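Local coordinates for protein pectate lyase 47 (Bacillus sp. TS-47, PDB 1VBL) that cleaves pectate by beta-elimination as a thermostable, calcium-binding member of polysaccharide lyase family 1, at residues K105-P110 and W175-G180; I336-I341 and R366-V371. All coordinates share one frame; numbering follows the deposited sequence.

Interaction 1: K105-P110 and W175-G180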
loop_
_atom_site.group_PDB
_atom_site.type_symbol
_atom_site.label_atom_id
_atom_site.label_comp_id
_atom_site.label_asym_id
_atom_site.label_seq_id
_atom_site.Cartn_x
_atom_site.Cartn_y
_atom_site.Cartn_z
ATOM N N LYS A 105 -1.558 -14.754 -26.738
ATOM C CA LYS A 105 -1.120 -13.686 -27.621
ATOM C C LYS A 105 -1.315 -12.365 -26.888
ATOM O O LYS A 105 -2.145 -12.264 -25.984
ATOM C CB LYS A 105 -1.940 -13.681 -28.915
ATOM C CG LYS A 105 -1.782 -14.934 -29.768
ATOM C CD LYS A 105 -0.338 -15.129 -30.208
ATOM C CE LYS A 105 -0.194 -16.357 -31.093
ATOM N NZ LYS A 105 1.221 -16.592 -31.492
ATOM N N GLU A 106 -0.537 -11.363 -27.273
ATOM C CA GLU A 106 -0.631 -10.041 -26.672
ATOM C C GLU A 106 -2.061 -9.534 -26.845
ATOM O O GLU A 106 -2.618 -9.589 -27.943
ATOM C CB GLU A 106 0.344 -9.086 -27.369
ATOM C CG GLU A 106 0.295 -7.653 -26.863
ATOM C CD GLU A 106 1.137 -6.712 -27.705
ATOM O OE1 GLU A 106 2.367 -6.922 -27.791
ATOM O OE2 GLU A 106 0.567 -5.761 -28.285
ATOM N N VAL A 107 -2.657 -9.046 -25.762
ATOM C CA VAL A 107 -4.018 -8.528 -25.825
ATOM C C VAL A 107 -4.018 -7.219 -26.605
ATOM O O VAL A 107 -3.347 -6.260 -26.224
ATOM C CB VAL A 107 -4.586 -8.283 -24.412
ATOM C CG1 VAL A 107 -5.978 -7.680 -24.504
ATOM C CG2 VAL A 107 -4.630 -9.597 -23.642
ATOM N N GLU A 108 -4.767 -7.189 -27.703
ATOM C CA GLU A 108 -4.843 -6.001 -28.547
ATOM C C GLU A 108 -6.156 -5.944 -29.315
ATOM O O GLU A 108 -6.919 -6.909 -29.335
ATOM C CB GLU A 108 -3.686 -5.980 -29.548
ATOM C CG GLU A 108 -3.569 -7.253 -30.380
ATOM C CD GLU A 108 -2.785 -7.048 -31.667
ATOM O OE1 GLU A 108 -2.237 -8.037 -32.193
ATOM O OE2 GLU A 108 -2.730 -5.900 -32.160
ATOM N N GLY A 109 -6.410 -4.809 -29.952
ATOM C CA GLY A 109 -7.633 -4.670 -30.719
ATOM C C GLY A 109 -8.556 -3.597 -30.179
ATOM O O GLY A 109 -8.336 -3.080 -29.087
ATOM N N PRO A 110 -9.615 -3.252 -30.923
ATOM C CA PRO A 110 -10.578 -2.227 -30.508
ATOM C C PRO A 110 -11.170 -2.389 -29.106
ATOM O O PRO A 110 -11.329 -1.401 -28.391
ATOM C CB PRO A 110 -11.638 -2.272 -31.613
ATOM C CG PRO A 110 -11.518 -3.660 -32.168
ATOM C CD PRO A 110 -10.026 -3.871 -32.193
ATOM N N TRP A 175 -6.569 -7.783 -18.606
ATOM C CA TRP A 175 -6.336 -9.222 -18.602
ATOM C C TRP A 175 -4.967 -9.460 -19.221
ATOM O O TRP A 175 -4.673 -8.952 -20.300
ATOM C CB TRP A 175 -7.393 -9.970 -19.420
ATOM C CG TRP A 175 -6.996 -11.397 -19.713
ATOM C CD1 TRP A 175 -6.702 -11.937 -20.937
ATOM C CD2 TRP A 175 -6.818 -12.452 -18.758
ATOM N NE1 TRP A 175 -6.349 -13.261 -20.801
ATOM C CE2 TRP A 175 -6.412 -13.602 -19.475
ATOM C CE3 TRP A 175 -6.959 -12.536 -17.367
ATOM C CZ2 TRP A 175 -6.146 -14.822 -18.845
ATOM C CZ3 TRP A 175 -6.694 -13.752 -16.740
ATOM C CH2 TRP A 175 -6.292 -14.877 -17.482
ATOM N N ASP A 176 -4.125 -10.217 -18.526
ATOM C CA ASP A 176 -2.794 -10.529 -19.033
ATOM C C ASP A 176 -2.659 -12.046 -19.064
ATOM O O ASP A 176 -2.437 -12.675 -18.033
ATOM C CB ASP A 176 -1.713 -9.945 -18.124
ATOM C CG ASP A 176 -0.314 -10.171 -18.668
ATOM O OD1 ASP A 176 -0.158 -11.008 -19.583
ATOM O OD2 ASP A 176 0.631 -9.519 -18.178
ATOM N N PRO A 177 -2.795 -12.654 -20.251
ATOM C CA PRO A 177 -2.686 -14.109 -20.374
ATOM C C PRO A 177 -1.309 -14.692 -20.046
ATOM O O PRO A 177 -1.179 -15.898 -19.843
ATOM C CB PRO A 177 -3.097 -14.362 -21.823
ATOM C CG PRO A 177 -2.626 -13.127 -22.521
ATOM C CD PRO A 177 -3.052 -12.033 -21.563
ATOM N N THR A 178 -0.288 -13.843 -19.990
ATOM C CA THR A 178 1.060 -14.322 -19.692
ATOM C C THR A 178 1.521 -14.037 -18.265
ATOM O O THR A 178 2.656 -14.354 -17.903
ATOM C CB THR A 178 2.094 -13.731 -20.671
ATOM O OG1 THR A 178 2.077 -12.301 -20.586
ATOM C CG2 THR A 178 1.775 -14.151 -22.093
ATOM N N ASP A 179 0.657 -13.433 -17.455
ATOM C CA ASP A 179 1.019 -13.162 -16.066
ATOM C C ASP A 179 0.907 -14.502 -15.350
ATOM O O ASP A 179 -0.186 -14.922 -14.977
ATOM C CB ASP A 179 0.051 -12.164 -15.427
ATOM C CG ASP A 179 0.537 -11.665 -14.074
ATOM O OD1 ASP A 179 1.292 -12.398 -13.398
ATOM O OD2 ASP A 179 0.156 -10.544 -13.680
ATOM N N GLY A 180 2.036 -15.174 -15.165
ATOM C CA GLY A 180 2.004 -16.471 -14.518
ATOM C C GLY A 180 1.679 -17.530 -15.555
ATOM O O GLY A 180 1.673 -17.244 -16.752
#
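A single methyl group, V107 CG2, makes nearly all of the side-chain contact between 105-110 and W175 and P177, and no hydrogen bond crosses between the two segments. The protein belongs to polysaccharide lyase family 1, whose fold is a right-handed parallel beta-helix. Here the loop between helices 99-102 and 110-126 meets the end of strand 174-176 and the turn that follows it. V107 points its side chain toward the other segment. With CG1 anti to the backbone N (chi1 177°), CG2 is the branch left beside that nitrogen, and it enters the angle between W175 and P177. V107 CG2 lies 3.4 Å from W175 O and 3.6 Å from P177 CD. The indole is met obliquely, V107 CG2 to W175 CD1 being 4.1 Å, and the V107 and P177 side chains cross at a slant. A second touch is made by the backbone, where K105 O lies 3.6 Å from P177 CG; W102 NE1 donates a hydrogen bond to the same carbonyl. Y93 and Y97 of helix 90-97 also pack on V107, so the valine sits between that helix and the 175-177 region. Within 175-180, P177 N lies 3.6 Å above one face of the W175 ring, offset toward the rim, and P177 follows D176 in the type I turn D176 to D179. D176 also makes an Asx turn, in which T178 N donates to D176 OD1 at 148°, from above the carboxylate plane. The same oxygen, D176 OD1, takes a second bond, on its syn lone pair, from T178 OG1 at 2.8 Å.

Interaction 2: I336-I341 and R366-V371; sequences IDPSLI and RYIDLV
I368 reaches P338 because its CG1 stands anti to the backbone N (chi1 -177°) and the chain beyond stays extended, carrying CD1 onto the proline ring. L370 instead has CG anti to its own carbonyl carbon (chi1 -70°), which brings both its methyls to I341. The distances bear this out. I368 CD1 meets the CB-CG bond of P338, 3.7 Å from P338 CB and 3.8 Å from P338 CG, and the two side chains cross at about a right angle. I341 and L370 also cross nearly perpendicularly, with two methyl pairs in touch: I341 CG2 is 3.8 Å from L370 CD1, and I341 CD1 is 3.8 Å from L370 CD2. The contact joins the 3-10 turn 338-340, ahead of strand 342-345, to the junction of strand 364-367 with helix 370-377, near the C-terminal end of the parallel beta-helix. F330 of strand 322-332 touches both I341 and L370, adding an aromatic side chain to the apolar cluster.

Polar groups frame it. D337 opens the 3-10 turn as an Asx turn, S339 N donating to D337 OD1 at 2.9 Å and 161°, the oxygen being met from above the carboxylate plane. On the other segment D369 N-caps helix 370-377 through A372 N, while E354 accepts from the backbone N of L370 and V371. No direct hydrogen bond links the segments, but one water donates to both sides, to P338 O at 2.8 Å and to L370 O at 3.1 Å. Cohesion between the segments therefore rests on methyl and ring contacts, and the water gives one hydrogen bond to each of two carbonyls that, both being acceptors, could not bond to each other.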
loop_
_atom_site.group_PDB
_atom_site.type_symbol
_atom_site.label_atom_id
_atom_site.label_comp_id
_atom_site.label_asym_id
_atom_site.label_seq_id
_atom_site.Cartn_x
_atom_site.Cartn_y
_atom_site.Cartn_z
ATOM N N ILE A 336 1.633 -23.418 10.105
ATOM C CA ILE A 336 2.288 -23.065 8.856
ATOM C C ILE A 336 3.786 -23.340 8.914
ATOM O O ILE A 336 4.396 -23.317 9.980
ATOM C CB ILE A 336 2.076 -21.568 8.522
ATOM C CG1 ILE A 336 2.598 -21.261 7.114
ATOM C CG2 ILE A 336 2.803 -20.700 9.542
ATOM C CD1 ILE A 336 2.372 -19.822 6.668
ATOM N N ASP A 337 4.365 -23.623 7.756
ATOM C CA ASP A 337 5.797 -23.856 7.645
ATOM C C ASP A 337 6.390 -22.446 7.670
ATOM O O ASP A 337 6.184 -21.671 6.740
ATOM C CB ASP A 337 6.100 -24.527 6.307
ATOM C CG ASP A 337 7.568 -24.862 6.136
ATOM O OD1 ASP A 337 8.420 -24.185 6.748
ATOM O OD2 ASP A 337 7.866 -25.800 5.371
ATOM N N PRO A 338 7.125 -22.088 8.734
ATOM C CA PRO A 338 7.705 -20.741 8.796
ATOM C C PRO A 338 8.648 -20.347 7.657
ATOM O O PRO A 338 8.972 -19.167 7.498
ATOM C CB PRO A 338 8.380 -20.710 10.170
ATOM C CG PRO A 338 8.674 -22.162 10.451
ATOM C CD PRO A 338 7.448 -22.865 9.944
ATOM N N SER A 339 9.077 -21.322 6.858
ATOM C CA SER A 339 9.970 -21.029 5.742
ATOM C C SER A 339 9.200 -20.295 4.643
ATOM O O SER A 339 9.790 -19.800 3.681
ATOM C CB SER A 339 10.567 -22.322 5.176
ATOM O OG SER A 339 9.603 -23.072 4.456
ATOM N N LEU A 340 7.881 -20.223 4.799
ATOM C CA LEU A 340 7.015 -19.561 3.827
ATOM C C LEU A 340 6.834 -18.074 4.102
ATOM O O LEU A 340 6.345 -17.342 3.250
ATOM C CB LEU A 340 5.629 -20.217 3.819
ATOM C CG LEU A 340 5.451 -21.616 3.224
ATOM C CD1 LEU A 340 6.492 -22.563 3.782
ATOM C CD2 LEU A 340 4.048 -22.113 3.540
ATOM N N ILE A 341 7.235 -17.628 5.286
ATOM C CA ILE A 341 7.059 -16.231 5.653
ATOM C C ILE A 341 7.913 -15.286 4.811
ATOM O O ILE A 341 7.505 -14.163 4.524
ATOM C CB ILE A 341 7.327 -16.043 7.155
ATOM C CG1 ILE A 341 6.369 -16.945 7.946
ATOM C CG2 ILE A 341 7.132 -14.583 7.551
ATOM C CD1 ILE A 341 6.604 -16.969 9.449
ATOM N N ARG A 366 7.490 -18.976 20.042
ATOM C CA ARG A 366 8.912 -18.835 20.330
ATOM C C ARG A 366 9.642 -17.926 19.365
ATOM O O ARG A 366 9.121 -17.577 18.310
ATOM C CB ARG A 366 9.599 -20.203 20.303
ATOM C CG ARG A 366 9.824 -20.773 18.905
ATOM C CD ARG A 366 8.529 -21.199 18.239
ATOM N NE ARG A 366 8.776 -21.954 17.014
ATOM C CZ ARG A 366 7.842 -22.615 16.337
ATOM N NH1 ARG A 366 6.586 -22.617 16.764
ATOM N NH2 ARG A 366 8.166 -23.280 15.234
ATOM N N TYR A 367 10.855 -17.540 19.747
ATOM C CA TYR A 367 11.688 -16.719 18.887
ATOM C C TYR A 367 12.145 -17.646 17.777
ATOM O O TYR A 367 12.366 -18.840 18.004
ATOM C CB TYR A 367 12.908 -16.188 19.639
ATOM C CG TYR A 367 12.613 -14.978 20.489
ATOM C CD1 TYR A 367 12.369 -15.101 21.855
ATOM C CD2 TYR A 367 12.547 -13.710 19.916
ATOM C CE1 TYR A 367 12.064 -13.978 22.635
ATOM C CE2 TYR A 367 12.245 -12.588 20.679
ATOM C CZ TYR A 367 12.006 -12.727 22.036
ATOM O OH TYR A 367 11.705 -11.611 22.783
ATOM N N ILE A 368 12.295 -17.105 16.577
ATOM C CA ILE A 368 12.713 -17.921 15.453
ATOM C C ILE A 368 13.566 -17.122 14.482
ATOM O O ILE A 368 13.420 -15.903 14.362
ATOM C CB ILE A 368 11.480 -18.483 14.709
ATOM C CG1 ILE A 368 11.919 -19.397 13.560
ATOM C CG2 ILE A 368 10.622 -17.334 14.180
ATOM C CD1 ILE A 368 10.756 -20.098 12.876
ATOM N N ASP A 369 14.479 -17.817 13.814
ATOM C CA ASP A 369 15.345 -17.196 12.821
ATOM C C ASP A 369 14.657 -17.476 11.486
ATOM O O ASP A 369 14.818 -18.556 10.912
ATOM C CB ASP A 369 16.728 -17.855 12.839
ATOM C CG ASP A 369 17.717 -17.166 11.918
ATOM O OD1 ASP A 369 17.279 -16.544 10.930
ATOM O OD2 ASP A 369 18.937 -17.259 12.173
ATOM N N LEU A 370 13.875 -16.518 11.001
ATOM C CA LEU A 370 13.157 -16.705 9.747
ATOM C C LEU A 370 14.070 -16.861 8.539
ATOM O O LEU A 370 13.726 -17.567 7.592
ATOM C CB LEU A 370 12.166 -15.558 9.517
ATOM C CG LEU A 370 10.950 -15.542 10.454
ATOM C CD1 LEU A 370 9.987 -14.448 10.024
ATOM C CD2 LEU A 370 10.247 -16.900 10.425
ATOM N N VAL A 371 15.226 -16.205 8.557
ATOM C CA VAL A 371 16.152 -16.333 7.438
ATOM C C VAL A 371 16.656 -17.772 7.385
ATOM O O VAL A 371 16.693 -18.386 6.320
ATOM C CB VAL A 371 17.361 -15.376 7.571
ATOM C CG1 VAL A 371 18.389 -15.692 6.498
ATOM C CG2 VAL A 371 16.901 -13.929 7.430
HETATM O O HOH W 1 10.940 -17.525 6.316
#

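Overall arrangement
Interactions 1 and 2 are separate, lying in series along the chain: 175-180 is complete long before 336-341 begins. Their centres are 37 Å apart and their nearest atoms about 18 Å, so neither touches the other. Both are peripheral, interaction 1 with its centre 26 Å and interaction 2 24 Å from the centre of the chain. Interaction 1 joins a loop to the end of a short strand and its turn, whereas interaction 2 packs segments following the late strands 322-332 and 351-361 of the beta-helix. The calcium ion, bound by D190, D229 and D233, lies away from both. Sequence order puts its ligands between the two contacts, and neither contact supplies one of these three aspartates.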